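Local structure of probable FAD-dependent oxidoreductase PA4991 (Pseudomonas aeruginosa PAO1, 5EZ7) at residues Ala29-Val34 / Ile366-His371; Leu89-Val94 / Pro158-Arg163; His101-Pro106 / Tyr243-Gly248; Val126-Gly131 / Lys146-Thr151; Ala199-Leu204 / Glu362-Arg367. The protein probably functions as an FAD-dependent oxidoreductase of the DAO family that binds one FAD per subunit, although its physiological substrate is unknown. All coordinates share one frame; numbering follows the deposited sequence.

Interaction 1: residues Ala29-Val34 / Ile366-His371; sequences AGYATV and IRPSEH
Chi1 of Y31 (-74°) sets its CG anti to its own carbonyl carbon, beside the backbone N; the ring beyond lies against P368, and its OH meets I366 O. P368 CG stands over the middle of one face, 3.9 Å from the centroid of the Y31 ring and only 6° off its normal, a CH-pi contact in which the two side chains cross at about a right angle. P368 CD adds to this cover at 3.9 Å from Y31 CZ. Proline suits the place because its compact ring offers C-H groups without a flexible chain. Near the plane of the phenol, Y31 OH donates to I366 O at 2.7 Å, so the ring is held both at its face and at its tip. Segment 29-34 follows the helix of a Rossmann-type beta-alpha-beta unit: helix 17-28 ends at G30 in a Schellman motif, whose positive phi glycine adopts readily, and the chain then enters strand 33-37 beside strand 10-13. G30 O meets P368 CB at 3.3 Å. Further along, the small A32 lets the imidazole come close, with A32 CB 4.0 Å from H371 CD2. That imidazole is fixed through ND1 to S7 and NE2 to D9, and D9 also accepts from A32 N.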
# COMPACT_ATOMS: atom_id res chain seq x y z
N ALA A 29 0.99 -19.67 -8.24
CA ALA A 29 0.02 -20.54 -8.88
C ALA A 29 0.51 -21.12 -10.22
O ALA A 29 -0.27 -21.79 -10.89
CB ALA A 29 -1.32 -19.81 -9.04
N GLY A 30 1.77 -20.87 -10.63
CA GLY A 30 2.35 -21.43 -11.88
C GLY A 30 2.22 -20.56 -13.13
O GLY A 30 2.56 -21.00 -14.22
N TYR A 31 1.75 -19.31 -13.01
CA TYR A 31 1.61 -18.44 -14.19
C TYR A 31 2.93 -17.78 -14.46
O TYR A 31 3.67 -17.45 -13.53
CB TYR A 31 0.59 -17.34 -13.96
CG TYR A 31 -0.80 -17.81 -13.98
CD1 TYR A 31 -1.34 -18.49 -12.91
CD2 TYR A 31 -1.59 -17.61 -15.10
CE1 TYR A 31 -2.67 -18.92 -12.92
CE2 TYR A 31 -2.91 -18.04 -15.14
CZ TYR A 31 -3.45 -18.70 -14.06
OH TYR A 31 -4.74 -19.14 -14.12
N ALA A 32 3.22 -17.53 -15.72
CA ALA A 32 4.35 -16.70 -16.08
C ALA A 32 3.85 -15.25 -16.15
O ALA A 32 2.75 -14.98 -16.63
CB ALA A 32 4.91 -17.16 -17.43
N THR A 33 4.65 -14.31 -15.69
CA THR A 33 4.27 -12.90 -15.61
C THR A 33 5.40 -11.96 -16.00
O THR A 33 6.57 -12.32 -15.95
CB THR A 33 3.87 -12.51 -14.18
OG1 THR A 33 4.99 -12.67 -13.29
CG2 THR A 33 2.73 -13.31 -13.69
N VAL A 34 5.02 -10.76 -16.43
CA VAL A 34 5.90 -9.61 -16.46
C VAL A 34 5.22 -8.49 -15.67
O VAL A 34 4.00 -8.28 -15.84
CB VAL A 34 6.13 -9.15 -17.92
CG1 VAL A 34 6.84 -7.80 -17.98
CG2 VAL A 34 6.97 -10.19 -18.67
N ILE A 366 -8.60 -19.18 -17.86
CA ILE A 366 -7.24 -18.85 -18.31
C ILE A 366 -6.23 -19.69 -17.52
O ILE A 366 -6.21 -19.59 -16.33
CB ILE A 366 -6.98 -17.32 -18.17
CG1 ILE A 366 -7.98 -16.49 -18.99
CG2 ILE A 366 -5.55 -16.95 -18.52
CD1 ILE A 366 -7.94 -16.71 -20.50
N ARG A 367 -5.41 -20.50 -18.19
CA ARG A 367 -4.38 -21.33 -17.54
C ARG A 367 -2.97 -20.98 -17.98
O ARG A 367 -2.78 -20.39 -19.02
CB ARG A 367 -4.58 -22.81 -17.84
CG ARG A 367 -5.96 -23.34 -17.54
CD ARG A 367 -6.30 -23.43 -16.05
NE ARG A 367 -7.76 -23.32 -15.87
CZ ARG A 367 -8.41 -23.03 -14.73
NH1 ARG A 367 -9.74 -22.94 -14.73
NH2 ARG A 367 -7.76 -22.85 -13.58
N PRO A 368 -1.96 -21.39 -17.18
CA PRO A 368 -0.59 -21.12 -17.63
C PRO A 368 -0.31 -21.82 -18.94
O PRO A 368 -0.68 -22.96 -19.08
CB PRO A 368 0.27 -21.74 -16.51
CG PRO A 368 -0.58 -21.62 -15.29
CD PRO A 368 -1.98 -21.89 -15.79
N SER A 369 0.28 -21.11 -19.89
CA SER A 369 0.68 -21.68 -21.16
C SER A 369 2.20 -21.95 -21.14
O SER A 369 2.79 -22.00 -20.08
CB SER A 369 0.32 -20.74 -22.28
OG SER A 369 0.76 -21.31 -23.49
N GLU A 370 2.81 -22.16 -22.30
CA GLU A 370 4.26 -22.35 -22.39
C GLU A 370 4.89 -21.14 -23.08
O GLU A 370 4.40 -20.68 -24.11
CB GLU A 370 4.57 -23.69 -23.10
CG GLU A 370 5.82 -24.42 -22.56
CD GLU A 370 5.71 -24.88 -21.09
OE1 GLU A 370 6.40 -24.29 -20.18
OE2 GLU A 370 4.94 -25.83 -20.82
N HIS A 371 5.95 -20.60 -22.47
CA HIS A 371 6.66 -19.43 -22.97
C HIS A 371 8.15 -19.59 -22.79
O HIS A 371 8.61 -20.19 -21.81
CB HIS A 371 6.29 -18.17 -22.20
CG HIS A 371 4.83 -17.93 -22.13
ND1 HIS A 371 4.11 -17.40 -23.19
CD2 HIS A 371 3.93 -18.20 -21.16
CE1 HIS A 371 2.84 -17.35 -22.88
NE2 HIS A 371 2.70 -17.82 -21.65

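Interaction 2: residues Leu89-Val94 / Pro158-Arg163; sequences LDLRGV and PDLIRR
R163 reaches from its helix to D90, where its NE donates to the carbonyl D90 O at 3.0 Å (154° at the hydrogen) and NH2 adds a weak second bond to that oxygen. The same NH2 forms a longer salt bridge, 3.5 Å to D90 OD2, with the carboxylate nearly perpendicular to the guanidinium. A bend at chi2 (48°) turns CD of R163 off the straight path, while its CB lies 3.7 Å from V94 CG2. Deeper in, L91 CD1 meets L160 CD1 at 3.6 Å, branched apolar tips suited to a buried spot. In the second shell R92 grips the D90 carboxylate side-on, its NE to OD1 and NH1 to D90 OD2 at 2.6 Å, whereas R92 N reaches OD1 from the opposite face. On the helix, R162 holds D159, which also accepts from R95 N. The bond from R92 N to D90 OD1 closes an Asx turn, and a type II beta turn follows from L91 to V94, G93 taking the positive phi, packed on helix 157-168 near FAD-binding L347.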
# COMPACT_ATOMS: atom_id res chain seq x y z
N LEU A 89 1.20 -16.31 0.76
CA LEU A 89 2.54 -15.98 0.24
C LEU A 89 3.61 -16.26 1.29
O LEU A 89 3.35 -16.25 2.50
CB LEU A 89 2.61 -14.51 -0.16
CG LEU A 89 1.82 -14.04 -1.40
CD1 LEU A 89 2.05 -12.54 -1.58
CD2 LEU A 89 2.18 -14.80 -2.68
N ASP A 90 4.83 -16.55 0.83
CA ASP A 90 5.97 -16.67 1.72
C ASP A 90 6.57 -15.30 2.05
O ASP A 90 7.48 -14.84 1.38
CB ASP A 90 7.04 -17.56 1.12
CG ASP A 90 8.07 -17.97 2.13
OD1 ASP A 90 8.06 -17.47 3.28
OD2 ASP A 90 8.90 -18.82 1.81
N LEU A 91 6.08 -14.67 3.11
CA LEU A 91 6.67 -13.46 3.65
C LEU A 91 7.42 -13.77 4.93
O LEU A 91 7.46 -12.94 5.82
CB LEU A 91 5.58 -12.41 3.92
CG LEU A 91 4.63 -12.03 2.78
CD1 LEU A 91 3.74 -10.88 3.18
CD2 LEU A 91 5.33 -11.71 1.47
N ARG A 92 8.01 -14.95 5.05
CA ARG A 92 8.76 -15.23 6.28
C ARG A 92 9.97 -14.30 6.39
O ARG A 92 10.67 -14.07 5.41
CB ARG A 92 9.19 -16.68 6.34
CG ARG A 92 8.07 -17.59 6.83
CD ARG A 92 8.43 -19.05 6.67
NE ARG A 92 8.87 -19.32 5.30
CZ ARG A 92 9.11 -20.54 4.81
NH1 ARG A 92 9.53 -20.65 3.55
NH2 ARG A 92 8.92 -21.64 5.53
N GLY A 93 10.18 -13.76 7.58
CA GLY A 93 11.28 -12.80 7.84
C GLY A 93 11.05 -11.36 7.36
O GLY A 93 11.98 -10.54 7.35
N VAL A 94 9.83 -11.05 6.96
CA VAL A 94 9.44 -9.66 6.78
C VAL A 94 9.29 -9.03 8.17
O VAL A 94 8.74 -9.62 9.10
CB VAL A 94 8.17 -9.55 5.92
CG1 VAL A 94 7.70 -8.10 5.82
CG2 VAL A 94 8.43 -10.12 4.53
N PRO A 158 8.67 -0.83 3.37
CA PRO A 158 9.83 -1.04 2.51
C PRO A 158 10.38 -2.50 2.52
O PRO A 158 10.75 -3.03 1.47
CB PRO A 158 10.88 -0.09 3.07
CG PRO A 158 10.15 0.86 3.98
CD PRO A 158 8.74 0.43 4.16
N ASP A 159 10.45 -3.11 3.69
CA ASP A 159 10.87 -4.49 3.80
C ASP A 159 9.85 -5.51 3.20
O ASP A 159 10.23 -6.56 2.71
CB ASP A 159 11.14 -4.81 5.25
CG ASP A 159 11.91 -6.07 5.41
OD1 ASP A 159 13.03 -6.15 4.83
OD2 ASP A 159 11.38 -7.00 6.09
N LEU A 160 8.56 -5.16 3.24
CA LEU A 160 7.51 -5.95 2.59
C LEU A 160 7.67 -5.98 1.07
O LEU A 160 7.56 -7.04 0.41
CB LEU A 160 6.14 -5.40 2.94
CG LEU A 160 4.95 -5.97 2.17
CD1 LEU A 160 4.79 -7.49 2.35
CD2 LEU A 160 3.72 -5.21 2.61
N ILE A 161 7.93 -4.79 0.55
CA ILE A 161 8.15 -4.56 -0.87
C ILE A 161 9.36 -5.23 -1.40
O ILE A 161 9.30 -5.76 -2.50
CB ILE A 161 8.21 -3.05 -1.15
CG1 ILE A 161 6.78 -2.56 -1.20
CG2 ILE A 161 8.88 -2.69 -2.46
CD1 ILE A 161 6.68 -1.24 -0.58
N ARG A 162 10.44 -5.17 -0.61
CA ARG A 162 11.70 -5.90 -0.92
C ARG A 162 11.42 -7.41 -1.12
O ARG A 162 11.82 -7.98 -2.10
CB ARG A 162 12.78 -5.66 0.17
CG ARG A 162 13.87 -6.75 0.18
CD ARG A 162 14.53 -7.03 1.53
NE ARG A 162 13.61 -7.48 2.57
CZ ARG A 162 13.23 -8.74 2.82
NH1 ARG A 162 13.67 -9.78 2.06
NH2 ARG A 162 12.37 -8.96 3.83
N ARG A 163 10.71 -8.02 -0.19
CA ARG A 163 10.33 -9.44 -0.28
C ARG A 163 9.42 -9.79 -1.46
O ARG A 163 9.63 -10.78 -2.16
CB ARG A 163 9.64 -9.88 1.01
CG ARG A 163 9.35 -11.38 1.12
CD ARG A 163 10.55 -12.27 0.75
NE ARG A 163 10.18 -13.67 0.81
CZ ARG A 163 10.91 -14.70 0.33
NH1 ARG A 163 12.08 -14.49 -0.29
NH2 ARG A 163 10.46 -15.94 0.47

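Interaction 3: residues His101-Pro106 / Tyr243-Gly248; sequences HYLWSP and YAHCLG
Y102 O is approached twice from the adjoining strand: H245 N donates to it at 2.9 Å (158° at the hydrogen), and A244 CA makes a CA-H...O contact at 3.1 Å. The parallel ladder continues with Y102 N to Y243 O, a weak bond from W104 N to H245 O, and L247 N to W104 O at 2.9 Å. On the face that carries L103 and H245, the H245 ring takes the edge of H101, whose CG is anti to the backbone N (chi1 -177°); H101 NE2 stands 3.1 Å above the centre of the H245 ring in an edge-to-face pair with planes at 66°. H245 ND1 is held by T256, and L103 CD2 packs at the ring's edge, 3.8 Å from H245 CD2. On the face of Y102, W104, A244 and C246, C246 SG lies over the six-membered ring of W104, 4.6 Å from its centroid, and the small A244 packs its CB against W104 CE3. Strand 146-149 flanks 102-105 and strand 255-261 flanks 244-246, while L299 of helix 285-299 packs against W104 and C246.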
# COMPACT_ATOMS: atom_id res chain seq x y z
N HIS A 101 -1.59 -2.97 16.63
CA HIS A 101 -1.96 -1.57 16.53
C HIS A 101 -3.00 -1.38 17.62
O HIS A 101 -3.70 -2.32 17.96
CB HIS A 101 -2.52 -1.29 15.15
CG HIS A 101 -2.86 0.14 14.94
ND1 HIS A 101 -1.91 1.10 14.63
CD2 HIS A 101 -4.04 0.80 15.02
CE1 HIS A 101 -2.49 2.27 14.52
NE2 HIS A 101 -3.78 2.12 14.73
N TYR A 102 -3.08 -0.18 18.18
CA TYR A 102 -3.93 0.08 19.39
C TYR A 102 -4.98 1.17 19.14
O TYR A 102 -4.82 1.99 18.21
CB TYR A 102 -3.06 0.49 20.58
CG TYR A 102 -2.16 -0.61 21.08
CD1 TYR A 102 -1.02 -1.00 20.36
CD2 TYR A 102 -2.42 -1.27 22.28
CE1 TYR A 102 -0.19 -2.02 20.82
CE2 TYR A 102 -1.59 -2.28 22.75
CZ TYR A 102 -0.48 -2.64 22.03
OH TYR A 102 0.34 -3.64 22.51
N LEU A 103 -6.06 1.13 19.93
CA LEU A 103 -7.00 2.25 20.06
C LEU A 103 -6.67 2.91 21.36
O LEU A 103 -6.28 2.25 22.32
CB LEU A 103 -8.49 1.84 20.08
CG LEU A 103 -9.04 0.94 18.99
CD1 LEU A 103 -10.52 0.65 19.23
CD2 LEU A 103 -8.81 1.54 17.60
N TRP A 104 -6.91 4.21 21.41
CA TRP A 104 -6.43 5.07 22.46
C TRP A 104 -7.51 6.11 22.75
O TRP A 104 -7.82 6.95 21.90
CB TRP A 104 -5.11 5.65 21.98
CG TRP A 104 -4.51 6.77 22.70
CD1 TRP A 104 -4.70 7.13 24.01
CD2 TRP A 104 -3.55 7.67 22.16
NE1 TRP A 104 -3.92 8.24 24.29
CE2 TRP A 104 -3.19 8.57 23.17
CE3 TRP A 104 -2.98 7.82 20.89
CZ2 TRP A 104 -2.29 9.59 22.95
CZ3 TRP A 104 -2.08 8.85 20.68
CH2 TRP A 104 -1.75 9.72 21.70
N SER A 105 -8.12 6.00 23.93
CA SER A 105 -9.36 6.69 24.31
C SER A 105 -9.11 7.61 25.50
O SER A 105 -8.06 7.48 26.16
CB SER A 105 -10.46 5.66 24.66
OG SER A 105 -11.14 5.16 23.51
N PRO A 106 -10.04 8.55 25.78
CA PRO A 106 -9.92 9.34 27.02
C PRO A 106 -10.96 8.91 28.07
O PRO A 106 -11.49 7.80 28.00
CB PRO A 106 -10.17 10.78 26.52
CG PRO A 106 -10.90 10.63 25.20
CD PRO A 106 -11.06 9.16 24.90
N TYR A 243 1.90 2.89 18.06
CA TYR A 243 1.08 2.53 16.88
C TYR A 243 -0.38 2.60 17.32
O TYR A 243 -0.84 1.69 18.01
CB TYR A 243 1.46 1.13 16.37
CG TYR A 243 2.94 1.02 16.08
CD1 TYR A 243 3.87 0.73 17.09
CD2 TYR A 243 3.43 1.27 14.81
CE1 TYR A 243 5.23 0.67 16.80
CE2 TYR A 243 4.77 1.21 14.53
CZ TYR A 243 5.67 0.93 15.52
OH TYR A 243 7.00 0.91 15.18
N ALA A 244 -1.09 3.67 16.99
CA ALA A 244 -2.39 3.88 17.60
C ALA A 244 -3.31 4.84 16.86
O ALA A 244 -2.85 5.78 16.23
CB ALA A 244 -2.20 4.35 19.04
N HIS A 245 -4.61 4.58 16.92
CA HIS A 245 -5.63 5.55 16.56
C HIS A 245 -6.06 6.29 17.85
O HIS A 245 -6.47 5.62 18.79
CB HIS A 245 -6.87 4.87 16.01
CG HIS A 245 -6.64 4.02 14.80
ND1 HIS A 245 -6.08 4.50 13.63
CD2 HIS A 245 -6.97 2.73 14.55
CE1 HIS A 245 -6.04 3.52 12.74
NE2 HIS A 245 -6.56 2.44 13.28
N CYS A 246 -5.94 7.62 17.90
CA CYS A 246 -6.48 8.42 19.03
C CYS A 246 -7.91 8.76 18.70
O CYS A 246 -8.18 9.43 17.71
CB CYS A 246 -5.70 9.72 19.33
SG CYS A 246 -6.48 10.79 20.61
N LEU A 247 -8.82 8.28 19.52
CA LEU A 247 -10.21 8.68 19.42
C LEU A 247 -10.49 9.76 20.45
O LEU A 247 -10.08 9.67 21.63
CB LEU A 247 -11.12 7.50 19.68
CG LEU A 247 -10.80 6.27 18.84
CD1 LEU A 247 -11.42 5.02 19.45
CD2 LEU A 247 -11.25 6.48 17.40
N GLY A 248 -11.18 10.80 19.99
CA GLY A 248 -12.00 11.62 20.86
C GLY A 248 -13.40 11.07 20.66
O GLY A 248 -13.61 9.85 20.61

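Interaction 4: residues Val126-Gly131 / Lys146-Thr151; sequences VEQAKG and KAYRLT
E127 and R149 form an antiparallel hydrogen-bonded pair, R149 N donating to E127 O at 2.7 Å and E127 N to R149 O at a longer 3.3 Å. The next pair, Q128 with Y148, is non-hydrogen-bonded and brings the CA atoms of Q128 and Y148 to 4.4 Å. Beyond it A129 N donates to A147 O at 2.9 Å. The short strand axes run at 133° to each other, far from 180°, so the partnership is strongly twisted. Q128 lays its CG over one face of the Y148 ring toward the rim, a place where an aliphatic stem serves well. Q128 NE2 packs against the aliphatic part of K146, 3.4 Å from K146 CE, and Q128 OE1 accepts from K130 NZ at 2.6 Å. V126 divides its methyls: CG1, anti to the carbonyl carbon (chi1 -40°), touches L150 CD2 at 3.6 Å, while V126 CG2, between the backbone N and carbonyl carbon, meets Y148 CD2. On the face opposite Q128 and Y148, E127 and R149 lie side by side, their opposite charges probably attracting weakly, with E127 OE1 4.6 Å from R149 NH1, beyond a salt bridge. Strand 127-129 is outermost in its mixed sheet within this chain; strand 146-149 separates it from strand 102-105, whose Y102 packs on A129 and R149 and whose L103 meets L150.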
# COMPACT_ATOMS: atom_id res chain seq x y z
N VAL A 126 -10.97 -7.58 21.33
CA VAL A 126 -9.87 -6.69 21.76
C VAL A 126 -9.46 -6.90 23.24
O VAL A 126 -10.18 -7.53 24.01
CB VAL A 126 -10.20 -5.20 21.50
CG1 VAL A 126 -10.90 -5.05 20.16
CG2 VAL A 126 -11.01 -4.57 22.64
N GLU A 127 -8.32 -6.32 23.61
CA GLU A 127 -7.74 -6.47 24.95
C GLU A 127 -7.50 -5.10 25.53
O GLU A 127 -6.89 -4.28 24.88
CB GLU A 127 -6.38 -7.17 24.84
CG GLU A 127 -6.32 -8.60 25.36
CD GLU A 127 -4.95 -8.92 25.97
OE1 GLU A 127 -3.92 -8.54 25.35
OE2 GLU A 127 -4.90 -9.53 27.06
N GLN A 128 -7.91 -4.86 26.77
CA GLN A 128 -7.51 -3.63 27.42
C GLN A 128 -6.07 -3.77 27.96
O GLN A 128 -5.79 -4.64 28.78
CB GLN A 128 -8.46 -3.24 28.53
CG GLN A 128 -8.44 -1.74 28.79
CD GLN A 128 -8.57 -1.36 30.24
OE1 GLN A 128 -8.57 -2.20 31.13
NE2 GLN A 128 -8.67 -0.06 30.49
N ALA A 129 -5.17 -2.91 27.48
CA ALA A 129 -3.75 -3.04 27.77
C ALA A 129 -3.44 -2.27 29.03
O ALA A 129 -3.96 -1.18 29.24
CB ALA A 129 -2.94 -2.51 26.61
N LYS A 130 -2.61 -2.86 29.88
CA LYS A 130 -2.21 -2.23 31.13
C LYS A 130 -0.77 -2.51 31.51
O LYS A 130 -0.18 -3.50 31.06
CB LYS A 130 -3.10 -2.73 32.27
CG LYS A 130 -4.26 -1.81 32.59
CD LYS A 130 -5.51 -2.63 32.82
CE LYS A 130 -6.59 -1.81 33.50
NZ LYS A 130 -7.83 -2.62 33.62
N GLY A 131 -0.23 -1.63 32.35
CA GLY A 131 1.14 -1.73 32.85
C GLY A 131 2.10 -1.77 31.68
O GLY A 131 2.08 -0.89 30.81
N LYS A 146 -7.38 5.11 28.48
CA LYS A 146 -7.23 3.68 28.29
C LYS A 146 -6.93 3.29 26.88
O LYS A 146 -7.40 3.91 25.93
CB LYS A 146 -8.48 2.94 28.77
CG LYS A 146 -9.77 3.75 28.85
CD LYS A 146 -10.85 2.97 29.59
CE LYS A 146 -10.50 2.80 31.06
NZ LYS A 146 -11.69 2.41 31.85
N ALA A 147 -6.13 2.23 26.76
CA ALA A 147 -5.70 1.74 25.46
C ALA A 147 -6.15 0.30 25.28
O ALA A 147 -6.16 -0.47 26.25
CB ALA A 147 -4.19 1.87 25.32
N TYR A 148 -6.50 -0.03 24.04
CA TYR A 148 -7.02 -1.33 23.65
C TYR A 148 -6.18 -1.92 22.52
O TYR A 148 -6.02 -1.31 21.48
CB TYR A 148 -8.49 -1.21 23.21
CG TYR A 148 -9.44 -0.60 24.23
CD1 TYR A 148 -9.44 0.76 24.47
CD2 TYR A 148 -10.35 -1.40 24.92
CE1 TYR A 148 -10.32 1.33 25.39
CE2 TYR A 148 -11.24 -0.84 25.86
CZ TYR A 148 -11.22 0.53 26.08
OH TYR A 148 -12.08 1.11 27.01
N ARG A 149 -5.63 -3.11 22.74
CA ARG A 149 -4.81 -3.85 21.77
C ARG A 149 -5.69 -4.55 20.68
O ARG A 149 -6.63 -5.26 21.01
CB ARG A 149 -3.96 -4.91 22.53
CG ARG A 149 -3.09 -5.79 21.64
CD ARG A 149 -2.29 -6.88 22.36
NE ARG A 149 -1.09 -7.17 21.56
CZ ARG A 149 -0.48 -8.35 21.40
NH1 ARG A 149 -0.91 -9.46 22.01
NH2 ARG A 149 0.60 -8.43 20.60
N LEU A 150 -5.37 -4.35 19.40
CA LEU A 150 -6.13 -4.98 18.31
C LEU A 150 -5.32 -6.10 17.69
O LEU A 150 -4.10 -6.20 17.89
CB LEU A 150 -6.49 -3.97 17.22
CG LEU A 150 -7.24 -2.72 17.71
CD1 LEU A 150 -7.25 -1.64 16.65
CD2 LEU A 150 -8.66 -3.06 18.13
N THR A 151 -6.02 -6.94 16.92
CA THR A 151 -5.40 -8.01 16.11
C THR A 151 -4.69 -7.45 14.90
O THR A 151 -3.91 -8.14 14.29
CB THR A 151 -6.45 -9.04 15.57
OG1 THR A 151 -7.41 -8.37 14.72
CG2 THR A 151 -7.15 -9.77 16.74

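Interaction 5: residues Ala199-Leu204 / Glu362-Arg367; sequences AQRVVL and EEDGIR
I366, R201 and Q200 carry this surface contact, which joins the C-terminal end of helix 350-364 to the start of strand 201-204 in the parallel core of the Rossmann-type sheet. The helix closes at G365 with a Schellman motif, glycine taking the positive phi, and the turn delivers I366 to the strand. A bend at chi2 of R201 (-68°) turns CD aside, and the guanidinium beyond lies against I366, with I366 CG1 over one face toward the rim, 3.8 Å above the plane, and I366 CD1 3.6 Å from R201 NH1. An arginine suits this spot because its flat face accepts an aliphatic neighbour while its edge stays polar. There R201 NH2 forms a salt bridge to D364 OD2 at 3.1 Å, the oxygen lying in the guanidinium plane and being met on its anti side; D364 OD1 is paired with R360. R201 NH1 turns back to Q200 O at 2.9 Å. The Q200 and I366 side chains slide past each other in opposite directions, with Q200 OE1 3.6 Å from I366 CG2. Q200 NE2, also bonded to D9, donates directly to R367 O at 2.8 Å, and OE1 is linked to the same backbone through a water that donates to Q200 OE1 at 2.6 Å and accepts from R367 N.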
# COMPACT_ATOMS: atom_id res chain seq x y z
N ALA A 199 0.31 -11.20 -24.09
CA ALA A 199 -0.21 -11.78 -22.83
C ALA A 199 -1.68 -12.07 -22.88
O ALA A 199 -2.36 -11.39 -23.60
CB ALA A 199 0.05 -10.86 -21.66
N GLN A 200 -2.12 -13.10 -22.14
CA GLN A 200 -3.50 -13.61 -22.22
C GLN A 200 -4.37 -12.57 -21.59
O GLN A 200 -5.53 -12.40 -21.97
CB GLN A 200 -3.72 -14.96 -21.52
CG GLN A 200 -2.79 -16.09 -21.93
CD GLN A 200 -3.28 -17.44 -21.42
OE1 GLN A 200 -4.37 -17.90 -21.79
NE2 GLN A 200 -2.47 -18.11 -20.59
N ARG A 201 -3.80 -11.89 -20.58
CA ARG A 201 -4.46 -10.73 -19.95
C ARG A 201 -3.49 -9.64 -19.62
O ARG A 201 -2.32 -9.90 -19.51
CB ARG A 201 -5.15 -11.14 -18.65
CG ARG A 201 -6.33 -12.07 -18.86
CD ARG A 201 -7.48 -11.37 -19.56
NE ARG A 201 -8.69 -12.19 -19.60
CZ ARG A 201 -9.06 -13.04 -20.55
NH1 ARG A 201 -8.31 -13.28 -21.63
NH2 ARG A 201 -10.22 -13.65 -20.43
N VAL A 202 -4.03 -8.44 -19.41
CA VAL A 202 -3.27 -7.25 -18.97
C VAL A 202 -4.02 -6.68 -17.76
O VAL A 202 -5.24 -6.41 -17.83
CB VAL A 202 -3.15 -6.16 -20.07
CG1 VAL A 202 -2.38 -4.93 -19.56
CG2 VAL A 202 -2.46 -6.70 -21.30
N VAL A 203 -3.29 -6.53 -16.65
CA VAL A 203 -3.82 -5.96 -15.44
C VAL A 203 -3.18 -4.60 -15.13
O VAL A 203 -1.93 -4.49 -15.02
CB VAL A 203 -3.57 -6.87 -14.24
CG1 VAL A 203 -4.27 -6.29 -12.99
CG2 VAL A 203 -4.06 -8.28 -14.53
N LEU A 204 -4.03 -3.60 -14.92
CA LEU A 204 -3.60 -2.24 -14.50
C LEU A 204 -3.77 -2.05 -13.00
O LEU A 204 -4.90 -1.86 -12.50
CB LEU A 204 -4.38 -1.17 -15.24
CG LEU A 204 -4.44 -1.29 -16.74
CD1 LEU A 204 -5.17 -0.08 -17.29
CD2 LEU A 204 -3.05 -1.37 -17.32
N GLU A 362 -9.83 -17.73 -13.15
CA GLU A 362 -10.53 -18.95 -12.83
C GLU A 362 -11.89 -19.08 -13.57
O GLU A 362 -12.13 -20.10 -14.23
CB GLU A 362 -10.69 -19.01 -11.30
CG GLU A 362 -11.63 -20.05 -10.73
CD GLU A 362 -11.48 -21.41 -11.40
OE1 GLU A 362 -10.31 -21.85 -11.60
OE2 GLU A 362 -12.53 -22.03 -11.73
N GLU A 363 -12.77 -18.08 -13.48
CA GLU A 363 -14.05 -18.15 -14.18
C GLU A 363 -13.89 -18.18 -15.72
O GLU A 363 -14.63 -18.88 -16.41
CB GLU A 363 -15.01 -17.05 -13.74
CG GLU A 363 -16.38 -17.22 -14.43
CD GLU A 363 -17.53 -16.42 -13.86
OE1 GLU A 363 -17.30 -15.55 -12.97
OE2 GLU A 363 -18.67 -16.67 -14.31
N ASP A 364 -12.92 -17.43 -16.24
CA ASP A 364 -12.72 -17.32 -17.67
C ASP A 364 -11.94 -18.48 -18.27
O ASP A 364 -11.88 -18.61 -19.50
CB ASP A 364 -12.05 -15.99 -18.04
CG ASP A 364 -13.06 -14.83 -18.13
OD1 ASP A 364 -14.27 -15.04 -17.83
OD2 ASP A 364 -12.61 -13.71 -18.51
N GLY A 365 -11.36 -19.32 -17.41
CA GLY A 365 -10.66 -20.51 -17.84
C GLY A 365 -9.25 -20.24 -18.32
O GLY A 365 -8.74 -21.01 -19.08
N ILE A 366 -8.60 -19.18 -17.86
CA ILE A 366 -7.24 -18.85 -18.31
C ILE A 366 -6.23 -19.69 -17.52
O ILE A 366 -6.21 -19.59 -16.33
CB ILE A 366 -6.98 -17.32 -18.17
CG1 ILE A 366 -7.98 -16.49 -18.99
CG2 ILE A 366 -5.55 -16.95 -18.52
CD1 ILE A 366 -7.94 -16.71 -20.50
N ARG A 367 -5.41 -20.50 -18.19
CA ARG A 367 -4.38 -21.33 -17.54
C ARG A 367 -2.97 -20.98 -17.98
O ARG A 367 -2.78 -20.39 -19.02
CB ARG A 367 -4.58 -22.81 -17.84
CG ARG A 367 -5.96 -23.34 -17.54
CD ARG A 367 -6.30 -23.43 -16.05
NE ARG A 367 -7.76 -23.32 -15.87
CZ ARG A 367 -8.41 -23.03 -14.73
NH1 ARG A 367 -9.74 -22.94 -14.73
NH2 ARG A 367 -7.76 -22.85 -13.58
O HOH W 1 -5.56 -20.13 -21.07

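Interactions 1 and 5 form one continuous patch, with centres 9 Å apart: they share I366 and R367, and the stretch from 362 to 371 is thereby tied to the turn leading into strand 33-37 and to the region where strand 201-204 begins. D9 belongs to both surroundings, bonding to H371, A32 and Q200. Interactions 3 and 4 are likewise joined, their centres 10 Å apart, because strands 102-105 and 146-149 are neighbours, with L103 O and Y148 N 2.9 Å apart. These two pairs stand on opposite sides of the chain's centre, 42 to 45 Å apart between centres. Interaction 2 lies between them. Toward FAD, the side chains of H245 and L160 come within about 7 and 9 Å respectively, whereas interactions 1 and 5 are remote from the annotated sites.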